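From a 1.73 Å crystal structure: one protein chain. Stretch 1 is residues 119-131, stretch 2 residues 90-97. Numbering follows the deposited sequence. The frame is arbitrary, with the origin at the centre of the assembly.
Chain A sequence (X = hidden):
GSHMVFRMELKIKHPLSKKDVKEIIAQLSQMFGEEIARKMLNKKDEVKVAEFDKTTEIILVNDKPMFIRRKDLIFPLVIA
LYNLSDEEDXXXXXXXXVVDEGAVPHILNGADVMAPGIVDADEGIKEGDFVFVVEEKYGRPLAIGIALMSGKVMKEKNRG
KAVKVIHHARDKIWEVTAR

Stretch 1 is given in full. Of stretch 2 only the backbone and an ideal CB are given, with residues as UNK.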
# COMPACT_ATOMS: atom_id res chain seq x y z
N VAL A 119 -13.24 5.98 -8.70
CA VAL A 119 -13.94 5.34 -9.83
C VAL A 119 -14.17 3.83 -9.62
O VAL A 119 -15.02 3.23 -10.28
CB VAL A 119 -13.23 5.60 -11.18
CG1 VAL A 119 -13.24 7.09 -11.52
CG2 VAL A 119 -11.81 5.06 -11.19
N ASP A 120 -13.40 3.23 -8.72
CA ASP A 120 -13.55 1.82 -8.38
C ASP A 120 -12.82 1.55 -7.08
O ASP A 120 -11.91 2.29 -6.71
CB ASP A 120 -12.97 0.92 -9.49
CG ASP A 120 -13.29 -0.55 -9.28
OD1 ASP A 120 -14.37 -0.85 -8.73
OD2 ASP A 120 -12.46 -1.40 -9.68
N ALA A 121 -13.23 0.49 -6.39
CA ALA A 121 -12.59 0.05 -5.16
C ALA A 121 -12.88 -1.43 -4.97
O ALA A 121 -13.89 -1.94 -5.44
CB ALA A 121 -13.11 0.86 -3.95
N ASP A 122 -11.96 -2.12 -4.30
CA ASP A 122 -12.17 -3.52 -3.95
C ASP A 122 -13.32 -3.62 -2.94
O ASP A 122 -13.23 -3.08 -1.84
CB ASP A 122 -10.88 -4.09 -3.37
CG ASP A 122 -11.05 -5.49 -2.81
OD1 ASP A 122 -12.01 -6.20 -3.19
OD2 ASP A 122 -10.20 -5.89 -1.99
N GLU A 123 -14.39 -4.31 -3.32
CA GLU A 123 -15.55 -4.45 -2.43
C GLU A 123 -15.23 -5.22 -1.15
O GLU A 123 -15.98 -5.18 -0.17
CB GLU A 123 -16.74 -5.05 -3.17
CG GLU A 123 -17.25 -4.17 -4.32
CD GLU A 123 -18.74 -4.30 -4.57
OE1 GLU A 123 -19.42 -5.05 -3.84
OE2 GLU A 123 -19.24 -3.64 -5.51
N GLY A 124 -14.08 -5.90 -1.14
CA GLY A 124 -13.61 -6.62 0.04
C GLY A 124 -13.09 -5.72 1.14
O GLY A 124 -12.95 -6.16 2.29
N ILE A 125 -12.81 -4.46 0.80
CA ILE A 125 -12.30 -3.47 1.75
C ILE A 125 -13.31 -3.15 2.85
O ILE A 125 -14.48 -2.88 2.57
CB ILE A 125 -11.90 -2.13 1.03
CG1 ILE A 125 -10.67 -2.33 0.14
CG2 ILE A 125 -11.64 -1.02 2.03
CD1 ILE A 125 -10.50 -1.24 -0.92
N LYS A 126 -12.85 -3.19 4.10
CA LYS A 126 -13.64 -2.74 5.25
C LYS A 126 -12.99 -1.51 5.86
O LYS A 126 -11.78 -1.31 5.73
CB LYS A 126 -13.71 -3.83 6.32
CG LYS A 126 -14.54 -5.05 5.92
CD LYS A 126 -14.87 -5.90 7.14
CE LYS A 126 -13.68 -6.69 7.65
NZ LYS A 126 -13.33 -7.83 6.76
N GLU A 127 -13.79 -0.68 6.54
CA GLU A 127 -13.24 0.45 7.30
C GLU A 127 -12.10 -0.04 8.17
O GLU A 127 -12.23 -1.08 8.83
CB GLU A 127 -14.32 1.09 8.18
CG GLU A 127 -15.42 1.80 7.43
CD GLU A 127 -16.35 2.60 8.34
OE1 GLU A 127 -15.97 2.86 9.51
OE2 GLU A 127 -17.45 2.98 7.89
N GLY A 128 -10.99 0.69 8.16
CA GLY A 128 -9.83 0.34 8.97
C GLY A 128 -8.75 -0.43 8.23
O GLY A 128 -7.61 -0.49 8.69
N ASP A 129 -9.13 -1.02 7.09
CA ASP A 129 -8.20 -1.80 6.26
C ASP A 129 -7.14 -0.91 5.64
O ASP A 129 -7.43 0.22 5.23
CB ASP A 129 -8.95 -2.51 5.12
CG ASP A 129 -9.68 -3.77 5.57
OD1 ASP A 129 -9.58 -4.17 6.75
OD2 ASP A 129 -10.36 -4.38 4.71
N PHE A 130 -5.91 -1.43 5.55
CA PHE A 130 -4.87 -0.82 4.72
C PHE A 130 -5.29 -0.95 3.27
O PHE A 130 -5.76 -2.01 2.85
CB PHE A 130 -3.55 -1.58 4.87
CG PHE A 130 -2.70 -1.13 6.03
CD1 PHE A 130 -2.49 0.22 6.29
CD2 PHE A 130 -2.08 -2.08 6.83
CE1 PHE A 130 -1.68 0.61 7.36
CE2 PHE A 130 -1.27 -1.70 7.89
CZ PHE A 130 -1.07 -0.35 8.16
N VAL A 131 -5.11 0.12 2.50
CA VAL A 131 -5.45 0.11 1.08
C VAL A 131 -4.34 0.79 0.28
O VAL A 131 -3.54 1.53 0.85
CB VAL A 131 -6.81 0.82 0.79
CG1 VAL A 131 -7.98 0.04 1.42
CG2 VAL A 131 -6.79 2.28 1.24
N UNK A 90 -2.74 -3.27 -11.52
CA UNK A 90 -3.18 -3.05 -10.14
C UNK A 90 -4.62 -2.54 -10.04
O UNK A 90 -5.21 -2.56 -8.96
CB UNK A 90 -2.24 -2.05 -9.45
N UNK A 91 -5.18 -2.10 -11.17
CA UNK A 91 -6.57 -1.65 -11.20
C UNK A 91 -7.56 -2.79 -10.93
O UNK A 91 -8.76 -2.55 -10.78
CB UNK A 91 -6.88 -1.01 -12.56
N UNK A 92 -7.05 -4.03 -10.86
CA UNK A 92 -7.90 -5.18 -10.56
C UNK A 92 -7.49 -5.95 -9.30
O UNK A 92 -7.98 -7.05 -9.04
CB UNK A 92 -7.89 -6.14 -11.76
N UNK A 93 -6.61 -5.35 -8.50
CA UNK A 93 -6.04 -5.99 -7.30
C UNK A 93 -6.90 -5.85 -6.05
O UNK A 93 -7.71 -4.91 -5.94
CB UNK A 93 -4.66 -5.40 -7.01
N UNK A 94 -6.72 -6.77 -5.08
CA UNK A 94 -7.35 -6.59 -3.78
C UNK A 94 -6.79 -5.35 -3.09
O UNK A 94 -5.64 -4.95 -3.35
CB UNK A 94 -7.14 -7.83 -2.91
N UNK A 95 -7.62 -4.74 -2.25
CA UNK A 95 -7.28 -3.55 -1.45
C UNK A 95 -7.03 -2.29 -2.29
O UNK A 95 -6.48 -1.31 -1.79
CB UNK A 95 -6.04 -3.84 -0.61
N UNK A 96 -7.47 -2.31 -3.55
CA UNK A 96 -7.32 -1.16 -4.44
C UNK A 96 -8.38 -0.09 -4.19
O UNK A 96 -9.54 -0.37 -3.87
CB UNK A 96 -7.38 -1.62 -5.90
N UNK A 97 -7.94 1.15 -4.36
CA UNK A 97 -8.81 2.31 -4.48
C UNK A 97 -8.38 3.01 -5.75
O UNK A 97 -7.25 3.50 -5.85
CB UNK A 97 -8.73 3.23 -3.26

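Position 90 lies in a 3-10 segment, and its ideal CB has nothing of stretch 1 within 5.5 Å. Stretch 1 sets no preference here; the residue is Leu-90, whose carbonyl O accepts a hydrogen bond from the backbone N of position 93. Position 91 is equally unconstrained, its CB pointing sideways into space that stretch 1 leaves empty. It is Arg-91, which serves this contact through its backbone: a water donates both to Arg-91 O (2.7 Å) and to Asp-120 OD2 (2.8 Å).

At position 92 the CA-to-CB bond points away, yet the carboxylate of Asp-120 would reward a long, basic chain able to curl back. Lys-92 does so at one remove, its NZ donating to a water (2.8 Å) that in turn donates to Asp-120 OD2 (2.8 Å). Position 93 also points away, so stretch 1 cannot choose its side chain; it is Trp-93.

Position 94 is the second residue of a type II turn, with phi -64° and psi 152°. Proline suits such angles well, though other residues adopt them too. Pro-94 has its CB 3.9 Å from Asp-122 OD2.

Position 95, third in the turn, has a positive phi of 66°, which favours glycine, asparagine or aspartate. Its backbone N donates to Asp-122 OD2 (2.8 Å, nearly straight at 178°), a bond open to any residue but proline. The ideal CB, however, lies 3.9 Å from Phe-130 O, and the carboxylate of Asp-129 stands beyond, so a long basic donor would also pay. Arg-95 is that donor: NH1 bonds to Phe-130 O (2.9 Å) near the guanidinium plane, while Asp-129 CB lies over one face. Asp-129 OD2 makes a long salt bridge to NE (3.7 Å), a matter of charge alone because the oxygen is well out of plane.

Position 96 begins a strand, and its carbonyl O accepts from Asp-122 N (3.0 Å). The CB points sideways, but Asp-120 offers an acid within reach of an extended chain, inviting lysine or arginine. Arg-96, with chi1 p and chi2 and chi3 t, brings both NE and NH2 to 3.0 Å from Asp-120 OD2, forming a salt bridge. Its NH1 turns back to Trp-93 O (2.8 Å), tying side chain to turn.

Position 97 pairs with Ala-121 in an antiparallel, non-hydrogen-bonded bridge, side chains on the same face. With Val-131 CG2 and Ala-121 CB each 5.0 Å from the ideal CB, valine, isoleucine or another apolar residue would fit. Val-97 packs CG2 against Val-131 CB (3.9 Å) and Ile-125 CD1 (4.1 Å).

Stretch 2, residues 90-97: LRKWPRRV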
# COMPACT_ATOMS: atom_id res chain seq x y z
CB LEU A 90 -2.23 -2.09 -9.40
CG LEU A 90 -0.73 -2.40 -9.33
CD1 LEU A 90 -0.08 -1.37 -8.42
CD2 LEU A 90 -0.44 -3.81 -8.84
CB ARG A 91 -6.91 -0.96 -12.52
CG ARG A 91 -6.11 0.32 -12.80
CD ARG A 91 -6.25 0.77 -14.25
NE ARG A 91 -6.49 -0.37 -15.12
CZ ARG A 91 -7.68 -0.72 -15.61
NH1 ARG A 91 -8.76 0.02 -15.35
NH2 ARG A 91 -7.79 -1.80 -16.36
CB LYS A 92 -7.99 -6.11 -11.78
CG LYS A 92 -8.67 -5.46 -12.99
CD LYS A 92 -10.16 -5.25 -12.73
CE LYS A 92 -10.81 -4.40 -13.80
NZ LYS A 92 -12.30 -4.49 -13.70
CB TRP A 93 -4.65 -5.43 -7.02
CG TRP A 93 -3.51 -6.25 -7.57
CD1 TRP A 93 -3.51 -7.00 -8.71
CD2 TRP A 93 -2.20 -6.35 -7.02
NE1 TRP A 93 -2.28 -7.59 -8.89
CE2 TRP A 93 -1.45 -7.20 -7.87
CE3 TRP A 93 -1.58 -5.81 -5.88
CZ2 TRP A 93 -0.12 -7.53 -7.62
CZ3 TRP A 93 -0.24 -6.14 -5.63
CH2 TRP A 93 0.47 -6.99 -6.50
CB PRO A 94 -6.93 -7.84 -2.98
CG PRO A 94 -6.36 -8.78 -3.96
CD PRO A 94 -5.90 -8.00 -5.14
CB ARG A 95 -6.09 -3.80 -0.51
CG ARG A 95 -6.31 -4.92 0.50
CD ARG A 95 -7.51 -4.64 1.40
NE ARG A 95 -7.70 -5.67 2.43
CZ ARG A 95 -7.13 -5.65 3.64
NH1 ARG A 95 -6.31 -4.66 3.99
NH2 ARG A 95 -7.38 -6.64 4.49
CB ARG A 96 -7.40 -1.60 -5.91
CG ARG A 96 -8.82 -1.82 -6.40
CD ARG A 96 -8.87 -2.35 -7.82
NE ARG A 96 -10.24 -2.70 -8.21
CZ ARG A 96 -10.85 -3.84 -7.90
NH1 ARG A 96 -10.23 -4.77 -7.18
NH2 ARG A 96 -12.10 -4.04 -8.30
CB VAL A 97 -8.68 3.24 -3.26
CG1 VAL A 97 -9.56 4.47 -3.44
CG2 VAL A 97 -9.05 2.49 -1.98
O HOH W 1 -10.69 -1.05 -11.88
O HOH W 2 -13.43 -3.40 -11.39
O HOH W 3 -5.46 -4.10 6.74
O HOH W 4 -11.78 -6.82 -6.01
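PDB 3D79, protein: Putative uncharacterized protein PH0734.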